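P1 (Rice yellow mottle virus, PDB 6TY2) suppresses RNA silencing in the host and takes part in viral spread, this chain being its C-terminal zinc-finger domain. Local coordinates at residues 4-18 against 31-44. Numbering follows the deposited sequence.
With ZN (zinc ion), chain C.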
ATOM      1  N   ILE A   4       2.314  -9.471  16.074  1.00 23.80           N
ATOM      2  CA  ILE A   4       1.809  -8.158  15.646  1.00 24.60           C
ATOM      3  C   ILE A   4       2.792  -7.039  15.949  1.00 24.25           C
ATOM      4  O   ILE A   4       3.094  -6.211  15.093  1.00 21.45           O
ATOM      5  CB  ILE A   4       0.481  -7.816  16.344  1.00 27.80           C
ATOM      6  CG1 ILE A   4      -0.619  -8.800  15.931  1.00 32.49           C
ATOM      7  CG2 ILE A   4       0.053  -6.386  16.050  1.00 21.92           C
ATOM      8  CD1 ILE A   4      -1.444  -8.342  14.759  1.00 29.69           C
ATOM      9  N   ASP A   5       3.292  -7.025  17.180  1.00 24.36           N
ATOM     10  CA  ASP A   5       4.215  -5.990  17.616  1.00 25.40           C
ATOM     11  C   ASP A   5       5.527  -6.068  16.867  1.00 26.11           C
ATOM     12  O   ASP A   5       6.116  -5.051  16.511  1.00 22.80           O
ATOM     13  CB  ASP A   5       4.469  -6.110  19.110  1.00 30.20           C
ATOM     14  CG  ASP A   5       3.201  -6.037  19.911  1.00 38.44           C
ATOM     15  OD1 ASP A   5       2.706  -4.906  20.112  1.00 41.06           O
ATOM     16  OD2 ASP A   5       2.698  -7.104  20.338  1.00 46.48           O
ATOM     17  N   ARG A   6       5.985  -7.291  16.646  1.00 26.17           N
ATOM     18  CA  ARG A   6       7.227  -7.516  15.946  1.00 25.07           C
ATOM     19  C   ARG A   6       7.146  -6.893  14.555  1.00 25.44           C
ATOM     20  O   ARG A   6       8.061  -6.191  14.139  1.00 25.15           O
ATOM     21  CB  ARG A   6       7.529  -9.010  15.867  1.00 29.02           C
ATOM     22  CG  ARG A   6       8.984  -9.343  15.613  1.00 38.52           C
ATOM     23  CD  ARG A   6       9.142 -10.814  15.251  1.00 43.19           C
ATOM     24  NE  ARG A   6       8.421 -11.684  16.181  1.00 46.27           N
ATOM     25  CZ  ARG A   6       9.003 -12.494  17.064  1.00 51.36           C
ATOM     26  NH1 ARG A   6      10.328 -12.554  17.146  1.00 46.00           N
ATOM     27  NH2 ARG A   6       8.255 -13.247  17.866  1.00 51.35           N
ATOM     28  N   GLU A   7       6.043  -7.118  13.849  1.00 21.09           N
ATOM     29  CA  GLU A   7       5.906  -6.594  12.489  1.00 20.51           C
ATOM     30  C   GLU A   7       5.768  -5.069  12.465  1.00 22.23           C
ATOM     31  O   GLU A   7       6.182  -4.425  11.505  1.00 22.52           O
ATOM     32  CB  GLU A   7       4.716  -7.248  11.778  1.00 22.38           C
ATOM     33  CG  GLU A   7       5.017  -8.677  11.328  1.00 27.53           C
ATOM     34  CD  GLU A   7       3.807  -9.387  10.735  1.00 28.87           C
ATOM     35  OE1 GLU A   7       3.981 -10.222   9.823  1.00 29.01           O
ATOM     36  OE2 GLU A   7       2.679  -9.120  11.188  1.00 31.00           O
ATOM     37  N   HIS A   8       5.190  -4.487  13.511  1.00 21.27           N
ATOM     38  CA  HIS A   8       5.167  -3.026  13.627  1.00 18.95           C
ATOM     39  C   HIS A   8       6.589  -2.487  13.780  1.00 20.26           C
ATOM     40  O   HIS A   8       6.932  -1.467  13.186  1.00 18.76           O
ATOM     41  CB  HIS A   8       4.314  -2.578  14.807  1.00 16.51           C
ATOM     42  CG  HIS A   8       2.847  -2.801  14.619  1.00 21.44           C
ATOM     43  ND1 HIS A   8       1.953  -2.731  15.662  1.00 17.89           N
ATOM     44  CD2 HIS A   8       2.117  -3.078  13.509  1.00 17.45           C
ATOM     45  CE1 HIS A   8       0.735  -2.969  15.207  1.00 19.98           C
ATOM     46  NE2 HIS A   8       0.807  -3.174  13.905  1.00 19.66           N
ATOM     47  N   GLN A   9       7.407  -3.178  14.579  1.00 21.83           N
ATOM     48  CA  GLN A   9       8.809  -2.804  14.778  1.00 21.45           C
ATOM     49  C   GLN A   9       9.603  -2.849  13.488  1.00 22.69           C
ATOM     50  O   GLN A   9      10.323  -1.901  13.162  1.00 22.66           O
ATOM     51  CB  GLN A   9       9.490  -3.714  15.810  1.00 19.48           C
ATOM     52  CG  GLN A   9       9.226  -3.323  17.264  1.00 25.73           C
ATOM     53  CD  GLN A   9      10.059  -4.129  18.278  1.00 32.44           C
ATOM     54  OE1 GLN A   9      10.344  -5.310  18.076  1.00 34.02           O
ATOM     55  NE2 GLN A   9      10.453  -3.477  19.370  1.00 28.34           N
ATOM     56  N   GLU A  10       9.493  -3.954  12.759  1.00 23.54           N
ATOM     57  CA  GLU A  10      10.243  -4.101  11.523  1.00 24.52           C
ATOM     58  C   GLU A  10       9.768  -3.079  10.491  1.00 22.87           C
ATOM     59  O   GLU A  10      10.575  -2.482   9.786  1.00 22.66           O
ATOM     60  CB  GLU A  10      10.122  -5.517  10.939  1.00 26.39           C
ATOM     61  CG  GLU A  10       9.964  -6.673  11.930  1.00 36.64           C
ATOM     62  CD  GLU A  10      11.161  -6.912  12.855  1.00 49.35           C
ATOM     63  OE1 GLU A  10      12.295  -7.102  12.348  1.00 54.44           O
ATOM     64  OE2 GLU A  10      10.955  -6.939  14.096  1.00 39.47           O
ATOM     65  N   ARG A  11       8.463  -2.878  10.398  1.00 17.93           N
ATOM     66  CA  ARG A  11       7.954  -1.874   9.475  1.00 21.60           C
ATOM     67  C   ARG A  11       8.360  -0.457   9.903  1.00 19.52           C
ATOM     68  O   ARG A  11       8.725   0.363   9.066  1.00 22.92           O
ATOM     69  CB  ARG A  11       6.436  -1.966   9.344  1.00 19.04           C
ATOM     70  CG  ARG A  11       5.892  -1.025   8.293  1.00 19.90           C
ATOM     71  CD  ARG A  11       4.859  -1.723   7.442  1.00 24.80           C
ATOM     72  NE  ARG A  11       4.081  -0.769   6.654  1.00 22.62           N
ATOM     73  CZ  ARG A  11       4.426  -0.358   5.439  1.00 32.18           C
ATOM     74  NH1 ARG A  11       5.548  -0.807   4.879  1.00 28.27           N
ATOM     75  NH2 ARG A  11       3.653   0.507   4.785  1.00 32.70           N
ATOM     76  N   ASN A  12       8.332  -0.186  11.202  1.00 21.36           N
ATOM     77  CA  ASN A  12       8.716   1.122  11.700  1.00 18.34           C
ATOM     78  C   ASN A  12      10.192   1.382  11.478  1.00 19.10           C
ATOM     79  O   ASN A  12      10.571   2.486  11.144  1.00 17.47           O
ATOM     80  CB  ASN A  12       8.362   1.274  13.183  1.00 22.00           C
ATOM     81  CG  ASN A  12       6.899   1.594  13.387  1.00 20.73           C
ATOM     82  OD1 ASN A  12       6.199   1.928  12.432  1.00 18.03           O
ATOM     83  ND2 ASN A  12       6.426   1.487  14.621  1.00 18.78           N
ATOM     84  N   ALA A  13      11.017   0.357  11.631  1.00 20.66           N
ATOM     85  CA  ALA A  13      12.436   0.502  11.322  1.00 26.42           C
ATOM     86  C   ALA A  13      12.606   0.974   9.882  1.00 23.20           C
ATOM     87  O   ALA A  13      13.416   1.845   9.589  1.00 19.57           O
ATOM     88  CB  ALA A  13      13.173  -0.821  11.551  1.00 22.08           C
ATOM     89  N   GLU A  14      11.818   0.401   8.984  1.00 23.18           N
ATOM     90  CA  GLU A  14      11.953   0.687   7.564  1.00 19.89           C
ATOM     91  C   GLU A  14      11.403   2.065   7.226  1.00 23.73           C
ATOM     92  O   GLU A  14      11.901   2.738   6.317  1.00 27.14           O
ATOM     93  CB  GLU A  14      11.248  -0.393   6.743  1.00 26.42           C
ATOM     94  CG  GLU A  14      11.361  -0.222   5.239  1.00 34.09           C
ATOM     95  CD  GLU A  14      12.803  -0.177   4.728  1.00 38.98           C
ATOM     96  OE1 GLU A  14      13.718  -0.773   5.360  1.00 38.61           O
ATOM     97  OE2 GLU A  14      13.011   0.465   3.673  1.00 44.66           O
ATOM     98  N   ILE A  15      10.376   2.480   7.962  1.00 20.33           N
ATOM     99  CA  ILE A  15       9.812   3.825   7.841  1.00 20.49           C
ATOM    100  C   ILE A  15      10.860   4.851   8.226  1.00 21.10           C
ATOM    101  O   ILE A  15      11.049   5.849   7.534  1.00 20.33           O
ATOM    102  CB  ILE A  15       8.577   4.003   8.752  1.00 19.62           C
ATOM    103  CG1 ILE A  15       7.403   3.141   8.276  1.00 25.09           C
ATOM    104  CG2 ILE A  15       8.195   5.466   8.881  1.00 17.41           C
ATOM    105  CD1 ILE A  15       7.087   3.315   6.819  1.00 30.83           C
ATOM    106  N   SER A  16      11.546   4.584   9.340  1.00 19.26           N
ATOM    107  CA  SER A  16      12.637   5.430   9.818  1.00 20.17           C
ATOM    108  C   SER A  16      13.683   5.636   8.743  1.00 20.97           C
ATOM    109  O   SER A  16      14.160   6.753   8.532  1.00 19.77           O
ATOM    110  CB  SER A  16      13.314   4.815  11.046  1.00 22.03           C
ATOM    111  OG  SER A  16      12.565   5.043  12.229  1.00 25.88           O
ATOM    112  N   ALA A  17      14.046   4.543   8.081  1.00 19.01           N
ATOM    113  CA  ALA A  17      15.127   4.568   7.104  1.00 20.75           C
ATOM    114  C   ALA A  17      14.736   5.387   5.895  1.00 20.05           C
ATOM    115  O   ALA A  17      15.537   6.168   5.394  1.00 21.42           O
ATOM    116  CB  ALA A  17      15.504   3.150   6.688  1.00 24.93           C
ATOM    117  N   CYS A  18      13.504   5.191   5.425  1.00 17.80           N
ATOM    118  CA  CYS A  18      12.981   5.932   4.287  1.00 21.27           C
ATOM    119  C   CYS A  18      12.841   7.409   4.578  1.00 17.58           C
ATOM    120  O   CYS A  18      13.182   8.233   3.735  1.00 23.82           O
ATOM    121  CB  CYS A  18      11.622   5.369   3.855  1.00 21.88           C
ATOM    122  SG  CYS A  18      11.705   3.762   3.050  1.00 34.39           S
ATOM    123  N   LEU A  31       6.517   9.741   5.932  1.00 24.25           N
ATOM    124  CA  LEU A  31       6.015   8.463   6.427  1.00 25.46           C
ATOM    125  C   LEU A  31       5.690   8.528   7.933  1.00 26.32           C
ATOM    126  O   LEU A  31       6.316   9.259   8.706  1.00 20.80           O
ATOM    127  CB  LEU A  31       7.016   7.337   6.117  1.00 22.38           C
ATOM    128  CG  LEU A  31       7.238   7.057   4.622  1.00 27.46           C
ATOM    129  CD1 LEU A  31       8.323   6.020   4.389  1.00 24.59           C
ATOM    130  CD2 LEU A  31       5.949   6.607   3.958  1.00 25.35           C
ATOM    131  N   VAL A  32       4.676   7.778   8.336  1.00 19.99           N
ATOM    132  CA  VAL A  32       4.171   7.870   9.697  1.00 21.74           C
ATOM    133  C   VAL A  32       4.268   6.502  10.321  1.00 20.18           C
ATOM    134  O   VAL A  32       4.120   5.491   9.636  1.00 19.44           O
ATOM    135  CB  VAL A  32       2.719   8.403   9.719  1.00 25.77           C
ATOM    136  CG1 VAL A  32       1.860   7.554   8.879  1.00 26.93           C
ATOM    137  CG2 VAL A  32       2.159   8.476  11.124  1.00 25.55           C
ATOM    138  N   TYR A  33       4.547   6.466  11.617  1.00 19.52           N
ATOM    139  CA  TYR A  33       4.816   5.213  12.295  1.00 21.21           C
ATOM    140  C   TYR A  33       3.537   4.423  12.635  1.00 16.98           C
ATOM    141  O   TYR A  33       2.479   4.989  12.868  1.00 20.55           O
ATOM    142  CB  TYR A  33       5.619   5.487  13.558  1.00 23.01           C
ATOM    143  CG  TYR A  33       7.060   5.924  13.337  1.00 20.52           C
ATOM    144  CD1 TYR A  33       7.963   5.103  12.675  1.00 21.52           C
ATOM    145  CD2 TYR A  33       7.521   7.131  13.838  1.00 22.43           C
ATOM    146  CE1 TYR A  33       9.288   5.485  12.500  1.00 19.86           C
ATOM    147  CE2 TYR A  33       8.846   7.528  13.677  1.00 27.09           C
ATOM    148  CZ  TYR A  33       9.726   6.699  13.009  1.00 26.49           C
ATOM    149  OH  TYR A  33      11.038   7.087  12.840  1.00 24.97           O
ATOM    150  N   LEU A  34       3.649   3.103  12.659  1.00 19.84           N
ATOM    151  CA  LEU A  34       2.503   2.244  12.952  1.00 21.20           C
ATOM    152  C   LEU A  34       2.329   1.941  14.446  1.00 19.16           C
ATOM    153  O   LEU A  34       3.307   1.825  15.196  1.00 22.32           O
ATOM    154  CB  LEU A  34       2.632   0.920  12.199  1.00 20.62           C
ATOM    155  CG  LEU A  34       2.383   0.797  10.701  1.00 16.13           C
ATOM    156  CD1 LEU A  34       3.292   1.701   9.891  1.00 19.82           C
ATOM    157  CD2 LEU A  34       2.610  -0.646  10.311  1.00 16.95           C
ATOM    158  N   SER A  35       1.077   1.789  14.863  1.00 19.36           N
ATOM    159  CA  SER A  35       0.758   1.191  16.158  1.00 21.67           C
ATOM    160  C   SER A  35      -0.500   0.377  15.972  1.00 20.06           C
ATOM    161  O   SER A  35      -1.091   0.404  14.898  1.00 19.71           O
ATOM    162  CB  SER A  35       0.547   2.251  17.239  1.00 18.20           C
ATOM    163  OG  SER A  35      -0.597   3.028  16.944  1.00 24.57           O
ATOM    164  N   ARG A  36      -0.923  -0.332  17.012  1.00 20.57           N
ATOM    165  CA  ARG A  36      -2.169  -1.077  16.952  1.00 18.77           C
ATOM    166  C   ARG A  36      -3.345  -0.163  16.661  1.00 18.84           C
ATOM    167  O   ARG A  36      -4.346  -0.592  16.104  1.00 19.50           O
ATOM    168  CB  ARG A  36      -2.413  -1.836  18.262  1.00 18.41           C
ATOM    169  CG  ARG A  36      -1.418  -2.955  18.522  1.00 26.68           C
ATOM    170  CD  ARG A  36      -1.736  -3.717  19.805  1.00 35.14           C
ATOM    171  NE  ARG A  36      -0.666  -4.652  20.157  1.00 39.16           N
ATOM    172  CZ  ARG A  36      -0.741  -5.535  21.148  1.00 44.80           C
ATOM    173  NH1 ARG A  36      -1.837  -5.613  21.893  1.00 47.93           N
ATOM    174  NH2 ARG A  36       0.280  -6.346  21.394  1.00 51.04           N
ATOM    175  N   ASP A  37      -3.231   1.102  17.026  1.00 18.33           N
ATOM    176  CA  ASP A  37      -4.356   2.014  16.861  1.00 18.68           C
ATOM    177  C   ASP A  37      -4.362   2.782  15.530  1.00 22.47           C
ATOM    178  O   ASP A  37      -5.282   3.555  15.267  1.00 22.01           O
ATOM    179  CB  ASP A  37      -4.391   2.976  18.043  1.00 24.13           C
ATOM    180  CG  ASP A  37      -4.491   2.241  19.373  1.00 26.59           C
ATOM    181  OD1 ASP A  37      -5.397   1.377  19.536  1.00 22.73           O
ATOM    182  OD2 ASP A  37      -3.640   2.509  20.239  1.00 25.45           O
ATOM    183  N   ALA A  38      -3.352   2.551  14.695  1.00 18.21           N
ATOM    184  CA  ALA A  38      -3.367   3.023  13.314  1.00 21.99           C
ATOM    185  C   ALA A  38      -2.300   2.261  12.553  1.00 19.45           C
ATOM    186  O   ALA A  38      -1.114   2.539  12.690  1.00 18.16           O
ATOM    187  CB  ALA A  38      -3.133   4.537  13.229  1.00 18.56           C
ATOM    188  N   CYS A  39      -2.741   1.303  11.746  1.00 18.61           N
ATOM    189  CA  CYS A  39      -1.856   0.331  11.114  1.00 17.45           C
ATOM    190  C   CYS A  39      -2.234   0.085   9.648  1.00 18.07           C
ATOM    191  O   CYS A  39      -3.415   0.026   9.322  1.00 18.06           O
ATOM    192  CB  CYS A  39      -1.918  -0.962  11.922  1.00 17.74           C
ATOM    193  SG  CYS A  39      -1.196  -2.392  11.206  1.00 18.53           S
ATOM    194  N   ASP A  40      -1.258  -0.053   8.758  1.00 17.45           N
ATOM    195  CA  ASP A  40      -1.614  -0.206   7.348  1.00 18.33           C
ATOM    196  C   ASP A  40      -1.244  -1.583   6.805  1.00 19.95           C
ATOM    197  O   ASP A  40      -1.102  -1.762   5.604  1.00 22.65           O
ATOM    198  CB  ASP A  40      -0.978   0.902   6.492  1.00 18.38           C
ATOM    199  CG  ASP A  40       0.544   0.927   6.564  1.00 22.59           C
ATOM    200  OD1 ASP A  40       1.123   0.089   7.271  1.00 21.51           O
ATOM    201  OD2 ASP A  40       1.172   1.791   5.901  1.00 23.78           O
ATOM    202  N   ILE A  41      -1.109  -2.556   7.694  1.00 16.32           N
ATOM    203  CA  ILE A  41      -0.860  -3.941   7.289  1.00 16.75           C
ATOM    204  C   ILE A  41      -2.183  -4.697   7.223  1.00 21.32           C
ATOM    205  O   ILE A  41      -2.777  -4.990   8.247  1.00 19.53           O
ATOM    206  CB  ILE A  41       0.092  -4.642   8.261  1.00 19.03           C
ATOM    207  CG1 ILE A  41       1.339  -3.786   8.493  1.00 20.13           C
ATOM    208  CG2 ILE A  41       0.457  -6.030   7.752  1.00 19.92           C
ATOM    209  CD1 ILE A  41       2.285  -4.375   9.528  1.00 21.85           C
ATOM    210  N   PRO A  42      -2.669  -4.990   6.009  1.00 20.08           N
ATOM    211  CA  PRO A  42      -4.009  -5.570   5.852  1.00 22.45           C
ATOM    212  C   PRO A  42      -4.209  -6.839   6.657  1.00 22.32           C
ATOM    213  O   PRO A  42      -5.295  -7.059   7.185  1.00 22.89           O
ATOM    214  CB  PRO A  42      -4.089  -5.865   4.352  1.00 26.12           C
ATOM    215  CG  PRO A  42      -3.133  -4.899   3.741  1.00 22.05           C
ATOM    216  CD  PRO A  42      -1.996  -4.807   4.717  1.00 21.00           C
ATOM    217  N   GLU A  43      -3.160  -7.643   6.761  1.00 23.43           N
ATOM    218  CA  GLU A  43      -3.212  -8.910   7.472  1.00 23.06           C
ATOM    219  C   GLU A  43      -3.550  -8.691   8.945  1.00 21.25           C
ATOM    220  O   GLU A  43      -4.136  -9.553   9.592  1.00 23.44           O
ATOM    221  CB  GLU A  43      -1.873  -9.656   7.332  1.00 24.86           C
ATOM    222  CG  GLU A  43      -1.523 -10.118   5.907  1.00 28.44           C
ATOM    223  CD  GLU A  43      -1.052  -8.983   4.994  1.00 30.12           C
ATOM    224  OE1 GLU A  43      -0.730  -7.888   5.491  1.00 24.26           O
ATOM    225  OE2 GLU A  43      -0.998  -9.189   3.766  1.00 37.76           O
ATOM    226  N   HIS A  44      -3.194  -7.522   9.466  1.00 20.47           N
ATOM    227  CA  HIS A  44      -3.481  -7.181  10.854  1.00 20.12           C
ATOM    228  C   HIS A  44      -4.921  -6.718  11.099  1.00 20.81           C
ATOM    229  O   HIS A  44      -5.320  -6.543  12.245  1.00 21.09           O
ATOM    230  CB  HIS A  44      -2.543  -6.080  11.340  1.00 18.09           C
ATOM    231  CG  HIS A  44      -1.134  -6.526  11.565  1.00 18.49           C
ATOM    232  ND1 HIS A  44      -0.185  -5.708  12.129  1.00 19.33           N
ATOM    233  CD2 HIS A  44      -0.520  -7.707  11.323  1.00 20.78           C
ATOM    234  CE1 HIS A  44       0.962  -6.361  12.216  1.00 21.02           C
ATOM    235  NE2 HIS A  44       0.785  -7.576  11.734  1.00 20.00           N
TER
HETATM  236 ZN    ZN C 101      -0.914  -3.815  12.993  1.00 21.45          ZN
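His-8 of the helix and Cys-39 and His-44 of the facing loop meet at one zinc ion, a worked example of a metal standing in for a large hydrophobic core. His-8 binds through NE2 (2.0 Å from zinc), whereas His-44 uses ND1, which leaves its NE2 to donate to Glu-7. That second-shell bond, His-44 NE2 to Glu-7 OE2 at 2.5 Å, lies near the imidazole plane and fixes the ring's rotation; the carboxylate would probably make the ring a stronger ligand. Cys-39 SG accepts the backbone N-H of Ile-41, and Cys-48 completes the site.

The result is an HCHC zinc finger in which helix 3-24 supplies a single ligand and the strandless chain after it the other three. Apolar contacts sandwich the His-44 ring: Ile-4 CD1 sits 3.6 Å above its centroid, in a CH-pi contact, with Ile-41 CB on the opposite face, offset toward the rim.

Charged pairs hold the loop at two levels. Arg-36, extended from CG to NE, reaches Asp-5 OD2 through NH2 at 2.7 Å, while Arg-11 bends at chi2 (136°) and grips Asp-40 side-on, NE to OD1 and NH2 to OD2.

The Asn-12 amide reads the backbone of Leu-34 twice: OD1 takes its N-H at 2.8 Å and ND2 gives to its O at 3.2 Å. One turn on, Ser-16 OG and Tyr-33 OH share a hydrogen bond, and Ile-15 CG2 packs against Leu-31 CB (3.5 Å).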